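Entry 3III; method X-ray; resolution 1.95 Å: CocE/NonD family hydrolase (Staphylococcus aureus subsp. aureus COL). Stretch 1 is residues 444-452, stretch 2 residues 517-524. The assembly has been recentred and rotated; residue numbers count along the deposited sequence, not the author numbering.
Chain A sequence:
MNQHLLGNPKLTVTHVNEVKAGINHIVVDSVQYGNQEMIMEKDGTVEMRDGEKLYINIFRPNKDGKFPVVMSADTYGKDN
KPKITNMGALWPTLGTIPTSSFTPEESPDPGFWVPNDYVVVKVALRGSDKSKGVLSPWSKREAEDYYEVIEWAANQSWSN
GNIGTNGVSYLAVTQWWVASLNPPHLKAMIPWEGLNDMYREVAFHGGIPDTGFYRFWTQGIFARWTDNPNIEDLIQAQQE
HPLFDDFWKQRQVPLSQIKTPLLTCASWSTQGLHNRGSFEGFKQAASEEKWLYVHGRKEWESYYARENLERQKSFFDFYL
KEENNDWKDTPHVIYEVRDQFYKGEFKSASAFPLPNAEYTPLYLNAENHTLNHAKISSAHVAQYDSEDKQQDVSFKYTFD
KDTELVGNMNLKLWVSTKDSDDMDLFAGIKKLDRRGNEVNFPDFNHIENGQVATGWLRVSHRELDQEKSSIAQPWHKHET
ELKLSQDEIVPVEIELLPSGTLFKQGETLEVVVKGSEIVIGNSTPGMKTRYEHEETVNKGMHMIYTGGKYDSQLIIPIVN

Stretch 1, residues 444-452: FNHIENGQV
Stretch 2 (517-524) EIVIGNST

The two stretches run past each other in opposite senses, with Ile-447 CA 5.5 Å from Ser-523 CA and Gly-450 CA 6.5 Å from Val-519 CA. Stretch 1 starts in loop, has a cis peptide bond before Asn-445, and turns a corner at Glu-448 and Asn-449. His-446 sits at phi/psi 51/41, Ile-447 at -91/151. Stretch 2 has no regular helix or strand. Gly-521 is at 84/178, a positive phi that favours glycine; Asn-522 is at -142/-172 and Ser-523 at -105/12. About 374 Å² is buried, both sides summed.

Ser-523 closes one end. Its CA-to-CB bond points toward stretch 1, and chi1 of 48° (p) brings Ser-523 OG 3.1 Å from His-446 O and 2.9 Å from Asn-445 O. The geometry does not settle where the OG proton goes. Water 1 accepts from Ser-523 N (3.1 Å) and donates to Asn-445 O (2.8 Å), linking the two backbones. His-446 (m, chi2 72°) turns its end away. Asn-445 (t, chi2 -6°) places OD1 to accept from His-446 ND1 at 3.0 Å.

One apolar pair fills the middle. Ile-447 is p, t: Ile-447 CD1 meets Val-519 CG1 at 3.8 Å. The CA-to-CB bond of Val-519 (t, phi/psi -91/127) points toward stretch 1. Val-519 CG1 is 3.5 Å from Asn-449 O.

Asn-449 (p, chi2 -26°) brings its end nearer to stretch 2, and its OD1 reaches two water sites too close together to be filled at once. Each is a possible bridge, to Ile-520 O or Asn-522 O, with a weak second leg. Asn-522 (p, chi2 19°) uses OD1 within its own stretch, accepting from Thr-524 N at 2.9 Å.

At the other end, the CA-to-CB bonds of Gln-451 (p, t, chi3 -2°) and Ile-518 (m, t) point toward each other's stretch. Gln-451 OE1 touches Ile-518 CG2 at 3.3 Å, but is hydrogen-bonded elsewhere in the structure.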

# COMPACT_ATOMS: atom_id res chain seq x y z
N PHE A 444 1.47 6.17 -8.26
CA PHE A 444 1.73 4.72 -8.52
C PHE A 444 2.02 4.46 -10.02
O PHE A 444 1.36 5.02 -10.89
CB PHE A 444 0.56 3.91 -8.05
CG PHE A 444 0.80 2.42 -8.10
CD1 PHE A 444 0.12 1.66 -9.01
CD2 PHE A 444 1.69 1.82 -7.24
CE1 PHE A 444 0.30 0.27 -9.04
CE2 PHE A 444 1.90 0.48 -7.27
CZ PHE A 444 1.22 -0.29 -8.21
N ASN A 445 2.95 3.59 -10.37
CA ASN A 445 3.88 2.91 -9.50
C ASN A 445 5.24 3.56 -9.75
O ASN A 445 5.90 3.36 -10.81
CB ASN A 445 3.82 1.37 -9.84
CG ASN A 445 4.70 0.54 -8.95
OD1 ASN A 445 5.45 1.10 -8.14
ND2 ASN A 445 4.67 -0.81 -9.11
N HIS A 446 5.69 4.35 -8.76
CA HIS A 446 6.91 5.19 -8.88
C HIS A 446 6.90 6.06 -10.14
O HIS A 446 7.89 6.15 -10.84
CB HIS A 446 8.19 4.35 -8.82
CG HIS A 446 8.43 3.74 -7.47
ND1 HIS A 446 7.67 2.69 -7.00
CD2 HIS A 446 9.29 4.06 -6.48
CE1 HIS A 446 8.05 2.41 -5.77
NE2 HIS A 446 9.04 3.23 -5.43
N ILE A 447 5.75 6.64 -10.46
CA ILE A 447 5.69 7.65 -11.51
C ILE A 447 5.88 9.02 -10.87
O ILE A 447 5.66 9.19 -9.69
CB ILE A 447 4.38 7.60 -12.36
CG1 ILE A 447 3.12 7.99 -11.53
CG2 ILE A 447 4.26 6.21 -13.01
CD1 ILE A 447 1.79 8.06 -12.46
N GLU A 448 6.42 9.95 -11.64
CA GLU A 448 6.68 11.32 -11.13
C GLU A 448 5.75 12.36 -11.72
O GLU A 448 5.77 13.52 -11.28
CB GLU A 448 8.14 11.69 -11.36
CG GLU A 448 9.07 10.70 -10.63
CD GLU A 448 10.52 11.09 -10.61
OE1 GLU A 448 10.94 12.08 -11.27
OE2 GLU A 448 11.29 10.37 -9.90
N ASN A 449 4.93 11.96 -12.69
CA ASN A 449 3.89 12.87 -13.28
C ASN A 449 2.50 12.57 -12.79
O ASN A 449 1.52 12.72 -13.53
CB ASN A 449 3.92 12.78 -14.83
CG ASN A 449 3.51 11.40 -15.36
OD1 ASN A 449 3.65 10.40 -14.67
ND2 ASN A 449 2.91 11.37 -16.56
N GLY A 450 2.38 12.17 -11.52
CA GLY A 450 1.13 11.87 -10.93
C GLY A 450 0.36 13.07 -10.43
O GLY A 450 0.73 14.23 -10.62
N GLN A 451 -0.74 12.77 -9.75
CA GLN A 451 -1.69 13.80 -9.38
C GLN A 451 -1.91 13.75 -7.87
O GLN A 451 -1.13 13.16 -7.14
CB GLN A 451 -2.98 13.67 -10.22
CG GLN A 451 -3.84 12.43 -9.94
CD GLN A 451 -5.01 12.21 -11.02
OE1 GLN A 451 -5.16 13.00 -11.93
NE2 GLN A 451 -5.78 11.14 -10.87
N VAL A 452 -2.90 14.45 -7.38
CA VAL A 452 -3.12 14.56 -5.93
C VAL A 452 -3.79 13.31 -5.37
O VAL A 452 -3.33 12.72 -4.39
CB VAL A 452 -4.00 15.76 -5.61
CG1 VAL A 452 -4.56 15.77 -4.12
CG2 VAL A 452 -3.28 17.07 -5.91
N GLU A 517 -8.16 5.99 -17.86
CA GLU A 517 -7.13 6.46 -16.93
C GLU A 517 -6.84 7.94 -17.12
O GLU A 517 -6.67 8.42 -18.23
CB GLU A 517 -5.83 5.66 -17.07
CG GLU A 517 -5.27 5.23 -15.72
CD GLU A 517 -6.13 4.23 -15.04
OE1 GLU A 517 -6.81 4.59 -14.05
OE2 GLU A 517 -6.07 3.05 -15.45
N ILE A 518 -6.75 8.65 -16.00
CA ILE A 518 -6.52 10.08 -16.06
C ILE A 518 -5.05 10.44 -16.33
O ILE A 518 -4.76 11.20 -17.24
CB ILE A 518 -7.12 10.74 -14.82
CG1 ILE A 518 -8.67 10.58 -14.88
CG2 ILE A 518 -6.74 12.24 -14.78
CD1 ILE A 518 -9.28 10.74 -13.53
N VAL A 519 -4.15 9.89 -15.53
CA VAL A 519 -2.74 10.02 -15.79
C VAL A 519 -2.36 8.82 -16.64
O VAL A 519 -2.71 7.66 -16.33
CB VAL A 519 -1.93 10.07 -14.47
CG1 VAL A 519 -0.41 10.08 -14.78
CG2 VAL A 519 -2.33 11.29 -13.59
N ILE A 520 -1.74 9.06 -17.77
CA ILE A 520 -1.45 7.93 -18.61
C ILE A 520 -0.00 7.49 -18.47
O ILE A 520 0.83 8.21 -17.95
CB ILE A 520 -1.84 8.19 -20.06
CG1 ILE A 520 -0.93 9.24 -20.69
CG2 ILE A 520 -3.34 8.64 -20.13
CD1 ILE A 520 -1.36 9.49 -22.12
N GLY A 521 0.24 6.24 -18.87
CA GLY A 521 1.61 5.71 -18.93
C GLY A 521 2.11 5.18 -17.61
O GLY A 521 1.41 5.20 -16.58
N ASN A 522 3.30 4.66 -17.65
CA ASN A 522 3.95 4.23 -16.44
C ASN A 522 5.45 4.58 -16.56
O ASN A 522 5.89 5.22 -17.53
CB ASN A 522 3.67 2.73 -16.24
CG ASN A 522 4.35 1.84 -17.27
OD1 ASN A 522 5.32 2.23 -17.94
ND2 ASN A 522 3.86 0.60 -17.38
N SER A 523 6.25 4.11 -15.61
CA SER A 523 7.67 4.43 -15.54
C SER A 523 8.52 3.28 -15.99
O SER A 523 9.73 3.32 -15.76
CB SER A 523 8.08 4.87 -14.11
OG SER A 523 7.62 4.01 -13.06
N THR A 524 7.92 2.23 -16.60
CA THR A 524 8.66 1.07 -17.12
C THR A 524 8.01 0.65 -18.47
O THR A 524 7.28 -0.35 -18.51
CB THR A 524 8.62 -0.14 -16.12
OG1 THR A 524 7.26 -0.55 -15.90
CG2 THR A 524 9.20 0.25 -14.76
O HOH W 1 4.90 2.47 -13.29
O HOH W 2 3.58 8.06 -15.96
O HOH W 3 5.63 8.24 -16.06